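Local coordinates for protein mannitol dehydrogenase (Pseudomonas fluorescens, PDB 1LJ8) that binds NAD, largely through a Rossmann-type domain, and probably oxidises mannitol at its second carbon as a long-chain mannitol 2-dehydrogenase, at residues F166-R177 with F206-W217. Sequence-based numbering, arbitrary orientation.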
loop_
_atom_site.group_PDB
_atom_site.type_symbol
_atom_site.label_atom_id
_atom_site.label_comp_id
_atom_site.label_asym_id
_atom_site.label_seq_id
_atom_site.Cartn_x
_atom_site.Cartn_y
_atom_site.Cartn_z
ATOM N N PHE A 166 11.422 2.089 -12.599
ATOM C CA PHE A 166 11.332 2.077 -14.060
ATOM C C PHE A 166 12.679 1.860 -14.716
ATOM O O PHE A 166 12.766 1.111 -15.678
ATOM C CB PHE A 166 10.730 3.384 -14.556
ATOM C CG PHE A 166 9.397 3.680 -13.939
ATOM C CD1 PHE A 166 9.279 4.653 -12.970
ATOM C CD2 PHE A 166 8.289 2.912 -14.283
ATOM C CE1 PHE A 166 8.046 4.869 -12.318
ATOM C CE2 PHE A 166 7.056 3.105 -13.648
ATOM C CZ PHE A 166 6.939 4.089 -12.657
ATOM N N GLY A 167 13.708 2.530 -14.205
ATOM C CA GLY A 167 15.053 2.384 -14.768
ATOM C C GLY A 167 15.553 0.970 -14.594
ATOM O O GLY A 167 16.135 0.392 -15.522
ATOM N N PHE A 168 15.334 0.384 -13.419
ATOM C CA PHE A 168 15.775 -0.992 -13.207
ATOM C C PHE A 168 15.027 -1.982 -14.066
ATOM O O PHE A 168 15.627 -2.909 -14.639
ATOM C CB PHE A 168 15.678 -1.390 -11.719
ATOM C CG PHE A 168 16.896 -1.007 -10.946
ATOM C CD1 PHE A 168 16.875 0.077 -10.065
ATOM C CD2 PHE A 168 18.113 -1.691 -11.171
ATOM C CE1 PHE A 168 18.047 0.489 -9.407
ATOM C CE2 PHE A 168 19.293 -1.265 -10.504
ATOM C CZ PHE A 168 19.230 -0.177 -9.634
ATOM N N ILE A 169 13.694 -1.851 -14.128
ATOM C CA ILE A 169 12.965 -2.792 -14.978
ATOM C C ILE A 169 13.383 -2.660 -16.455
ATOM O O ILE A 169 13.568 -3.668 -17.121
ATOM C CB ILE A 169 11.433 -2.588 -14.841
ATOM C CG1 ILE A 169 11.022 -3.193 -13.489
ATOM C CG2 ILE A 169 10.668 -3.254 -16.008
ATOM C CD1 ILE A 169 9.592 -2.808 -13.063
ATOM N N CYS A 170 13.533 -1.445 -16.958
ATOM C CA CYS A 170 13.932 -1.306 -18.377
ATOM C C CYS A 170 15.300 -1.856 -18.618
ATOM O O CYS A 170 15.530 -2.514 -19.630
ATOM C CB CYS A 170 13.905 0.155 -18.823
ATOM S SG CYS A 170 12.219 0.726 -19.140
ATOM N N ALA A 171 16.238 -1.590 -17.704
ATOM C CA ALA A 171 17.578 -2.125 -17.944
ATOM C C ALA A 171 17.562 -3.659 -17.907
ATOM O O ALA A 171 18.291 -4.322 -18.665
ATOM C CB ALA A 171 18.600 -1.558 -16.905
ATOM N N ALA A 172 16.758 -4.259 -17.021
ATOM C CA ALA A 172 16.702 -5.705 -16.946
ATOM C C ALA A 172 16.073 -6.294 -18.212
ATOM O O ALA A 172 16.540 -7.325 -18.705
ATOM C CB ALA A 172 15.871 -6.182 -15.715
ATOM N N LEU A 173 15.010 -5.656 -18.704
ATOM C CA LEU A 173 14.340 -6.205 -19.889
ATOM C C LEU A 173 15.262 -6.119 -21.097
ATOM O O LEU A 173 15.301 -7.038 -21.897
ATOM C CB LEU A 173 13.024 -5.478 -20.145
ATOM C CG LEU A 173 11.936 -5.834 -19.078
ATOM C CD1 LEU A 173 10.743 -4.897 -19.244
ATOM C CD2 LEU A 173 11.452 -7.282 -19.246
ATOM N N THR A 174 16.006 -5.029 -21.209
ATOM C CA THR A 174 16.950 -4.884 -22.324
ATOM C C THR A 174 17.996 -6.007 -22.293
ATOM O O THR A 174 18.285 -6.647 -23.326
ATOM C CB THR A 174 17.626 -3.518 -22.248
ATOM O OG1 THR A 174 16.624 -2.506 -22.429
ATOM C CG2 THR A 174 18.717 -3.385 -23.333
ATOM N N GLN A 175 18.546 -6.266 -21.107
ATOM C CA GLN A 175 19.541 -7.335 -20.925
ATOM C C GLN A 175 18.937 -8.713 -21.236
ATOM O O GLN A 175 19.593 -9.552 -21.898
ATOM C CB GLN A 175 20.084 -7.292 -19.485
ATOM C CG GLN A 175 21.277 -8.231 -19.216
ATOM C CD GLN A 175 21.986 -7.888 -17.920
ATOM O OE1 GLN A 175 22.452 -6.757 -17.744
ATOM N NE2 GLN A 175 22.092 -8.858 -17.009
ATOM N N ARG A 176 17.711 -8.979 -20.762
ATOM C CA ARG A 176 17.071 -10.256 -21.071
ATOM C C ARG A 176 16.928 -10.432 -22.590
ATOM O O ARG A 176 17.253 -11.506 -23.134
ATOM C CB ARG A 176 15.668 -10.400 -20.411
ATOM C CG ARG A 176 15.741 -10.476 -18.872
ATOM C CD ARG A 176 14.335 -10.377 -18.235
ATOM N NE ARG A 176 13.624 -11.663 -18.214
ATOM C CZ ARG A 176 13.602 -12.507 -17.188
ATOM N NH1 ARG A 176 14.238 -12.223 -16.053
ATOM N NH2 ARG A 176 12.990 -13.671 -17.307
ATOM N N ARG A 177 16.456 -9.387 -23.261
ATOM C CA ARG A 177 16.284 -9.441 -24.722
ATOM C C ARG A 177 17.584 -9.777 -25.454
ATOM O O ARG A 177 17.596 -10.585 -26.388
ATOM C CB ARG A 177 15.788 -8.117 -25.254
ATOM C CG ARG A 177 14.447 -7.730 -24.774
ATOM C CD ARG A 177 14.057 -6.456 -25.481
ATOM N NE ARG A 177 13.954 -6.650 -26.932
ATOM C CZ ARG A 177 13.850 -5.654 -27.802
ATOM N NH1 ARG A 177 13.863 -4.386 -27.376
ATOM N NH2 ARG A 177 13.656 -5.920 -29.097
ATOM N N PHE A 206 7.551 5.644 -19.720
ATOM C CA PHE A 206 8.975 5.777 -19.448
ATOM C C PHE A 206 9.795 5.181 -20.600
ATOM O O PHE A 206 10.745 5.793 -21.060
ATOM C CB PHE A 206 9.323 5.056 -18.132
ATOM C CG PHE A 206 10.769 5.183 -17.755
ATOM C CD1 PHE A 206 11.221 6.282 -17.023
ATOM C CD2 PHE A 206 11.661 4.199 -18.120
ATOM C CE1 PHE A 206 12.568 6.386 -16.662
ATOM C CE2 PHE A 206 13.015 4.289 -17.758
ATOM C CZ PHE A 206 13.456 5.373 -17.038
ATOM N N ALA A 207 9.433 3.992 -21.050
ATOM C CA ALA A 207 10.148 3.330 -22.123
ATOM C C ALA A 207 10.124 4.188 -23.396
ATOM O O ALA A 207 11.126 4.254 -24.121
ATOM C CB ALA A 207 9.555 1.957 -22.397
ATOM N N ALA A 208 8.989 4.848 -23.635
ATOM C CA ALA A 208 8.825 5.703 -24.809
ATOM C C ALA A 208 9.790 6.873 -24.795
ATOM O O ALA A 208 10.181 7.366 -25.873
ATOM C CB ALA A 208 7.382 6.211 -24.902
ATOM N N LEU A 209 10.160 7.349 -23.603
ATOM C CA LEU A 209 11.137 8.438 -23.520
ATOM C C LEU A 209 12.541 7.909 -23.899
ATOM O O LEU A 209 13.442 8.694 -24.154
ATOM C CB LEU A 209 11.149 9.060 -22.120
ATOM C CG LEU A 209 9.843 9.782 -21.789
ATOM C CD1 LEU A 209 9.788 10.060 -20.297
ATOM C CD2 LEU A 209 9.740 11.062 -22.642
ATOM N N HIS A 210 12.723 6.586 -23.922
ATOM C CA HIS A 210 13.990 5.965 -24.359
ATOM C C HIS A 210 13.941 5.799 -25.876
ATOM O O HIS A 210 14.651 6.491 -26.611
ATOM C CB HIS A 210 14.179 4.597 -23.734
ATOM C CG HIS A 210 14.822 4.650 -22.392
ATOM N ND1 HIS A 210 16.149 4.977 -22.225
ATOM C CD2 HIS A 210 14.321 4.456 -21.153
ATOM C CE1 HIS A 210 16.441 4.982 -20.938
ATOM N NE2 HIS A 210 15.349 4.668 -20.264
ATOM N N ASN A 211 13.153 4.838 -26.342
ATOM C CA ASN A 211 12.971 4.642 -27.779
ATOM C C ASN A 211 11.694 3.880 -28.028
ATOM O O ASN A 211 11.256 3.086 -27.189
ATOM C CB ASN A 211 14.178 3.937 -28.431
ATOM C CG ASN A 211 14.430 2.548 -27.879
ATOM O OD1 ASN A 211 13.828 1.578 -28.314
ATOM N ND2 ASN A 211 15.342 2.449 -26.930
ATOM N N ALA A 212 11.069 4.169 -29.164
ATOM C CA ALA A 212 9.836 3.499 -29.518
ATOM C C ALA A 212 10.041 1.993 -29.551
ATOM O O ALA A 212 9.157 1.229 -29.166
ATOM C CB ALA A 212 9.340 3.999 -30.878
ATOM N N GLU A 213 11.225 1.561 -29.985
ATOM C CA GLU A 213 11.470 0.137 -30.089
ATOM C C GLU A 213 11.343 -0.615 -28.738
ATOM O O GLU A 213 10.683 -1.668 -28.671
ATOM C CB GLU A 213 12.836 -0.100 -30.718
ATOM C CG GLU A 213 12.986 -1.469 -31.357
ATOM C CD GLU A 213 13.020 -2.581 -30.329
ATOM O OE1 GLU A 213 13.647 -2.383 -29.250
ATOM O OE2 GLU A 213 12.436 -3.661 -30.612
ATOM N N LEU A 214 11.970 -0.094 -27.686
ATOM C CA LEU A 214 11.885 -0.746 -26.370
ATOM C C LEU A 214 10.424 -0.687 -25.905
ATOM O O LEU A 214 9.883 -1.694 -25.423
ATOM C CB LEU A 214 12.775 -0.056 -25.343
ATOM C CG LEU A 214 12.621 -0.688 -23.939
ATOM C CD1 LEU A 214 13.074 -2.143 -23.949
ATOM C CD2 LEU A 214 13.421 0.125 -22.930
ATOM N N HIS A 215 9.791 0.471 -26.106
ATOM C CA HIS A 215 8.378 0.678 -25.758
ATOM C C HIS A 215 7.502 -0.364 -26.461
ATOM O O HIS A 215 6.632 -1.028 -25.843
ATOM C CB HIS A 215 7.921 2.097 -26.176
ATOM C CG HIS A 215 6.432 2.262 -26.249
ATOM N ND1 HIS A 215 5.681 1.769 -27.293
ATOM C CD2 HIS A 215 5.549 2.815 -25.378
ATOM C CE1 HIS A 215 4.398 2.007 -27.063
ATOM N NE2 HIS A 215 4.294 2.637 -25.905
ATOM N N ASP A 216 7.734 -0.530 -27.759
ATOM C CA ASP A 216 6.911 -1.468 -28.511
ATOM C C ASP A 216 7.120 -2.910 -28.082
ATOM O O ASP A 216 6.159 -3.702 -28.004
ATOM C CB ASP A 216 7.203 -1.329 -30.016
ATOM C CG ASP A 216 6.677 -0.023 -30.603
ATOM O OD1 ASP A 216 6.143 0.845 -29.870
ATOM O OD2 ASP A 216 6.798 0.148 -31.831
ATOM N N TRP A 217 8.366 -3.253 -27.790
ATOM C CA TRP A 217 8.657 -4.602 -27.387
ATOM C C TRP A 217 8.003 -4.883 -26.026
ATOM O O TRP A 217 7.468 -5.982 -25.801
ATOM C CB TRP A 217 10.158 -4.833 -27.260
ATOM C CG TRP A 217 10.494 -6.262 -26.952
ATOM C CD1 TRP A 217 10.703 -7.283 -27.840
ATOM C CD2 TRP A 217 10.700 -6.812 -25.655
ATOM N NE1 TRP A 217 11.035 -8.435 -27.169
ATOM C CE2 TRP A 217 11.040 -8.170 -25.823
ATOM C CE3 TRP A 217 10.639 -6.281 -24.357
ATOM C CZ2 TRP A 217 11.319 -9.019 -24.731
ATOM C CZ3 TRP A 217 10.923 -7.130 -23.276
ATOM C CH2 TRP A 217 11.254 -8.474 -23.472
#
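On the flank of the Rossmann domain, two consecutive helices, 195-210 and 212-221, joined by a tight turn at Asn211, pack against helix 165-178, with a cation-pi stack of Arg177, near the C-terminal end of helix 165-178, on Trp217 of helix 212-221. The guanidinium lies flat on the indole, planes 14° apart, with CZ 3.7 Å from the centroid of the Trp217 five-membered ring. Arg177 CD sits over the six-membered ring, 3.4 Å from Trp217 CD2, and the bend at chi3 (63°) then carries NE and the guanidinium on over the five-membered ring. The same guanidinium grips Glu213 end-on: NH1 gives a nearly straight bond of 2.8 Å to the syn lone pair of Glu213 OE1, while NH2 reaches OE2 from a tilted position. Stack and salt bridge together fix the rotation of the planar group. Trp217 presents its edge to Leu173, whose CD2 touches CZ3. Further along helix 165-178, Leu214 lays CD2 4.0 Å from Cys170 SG and CD1 against Thr174 OG1, its backbone N being held by the N-cap Asn211. At the end nearer the bound NAD, Phe166 CB stands over the Phe206 ring centre, and Cys170 SG meets that ring at its edge, 3.7 Å from Phe206 CD2.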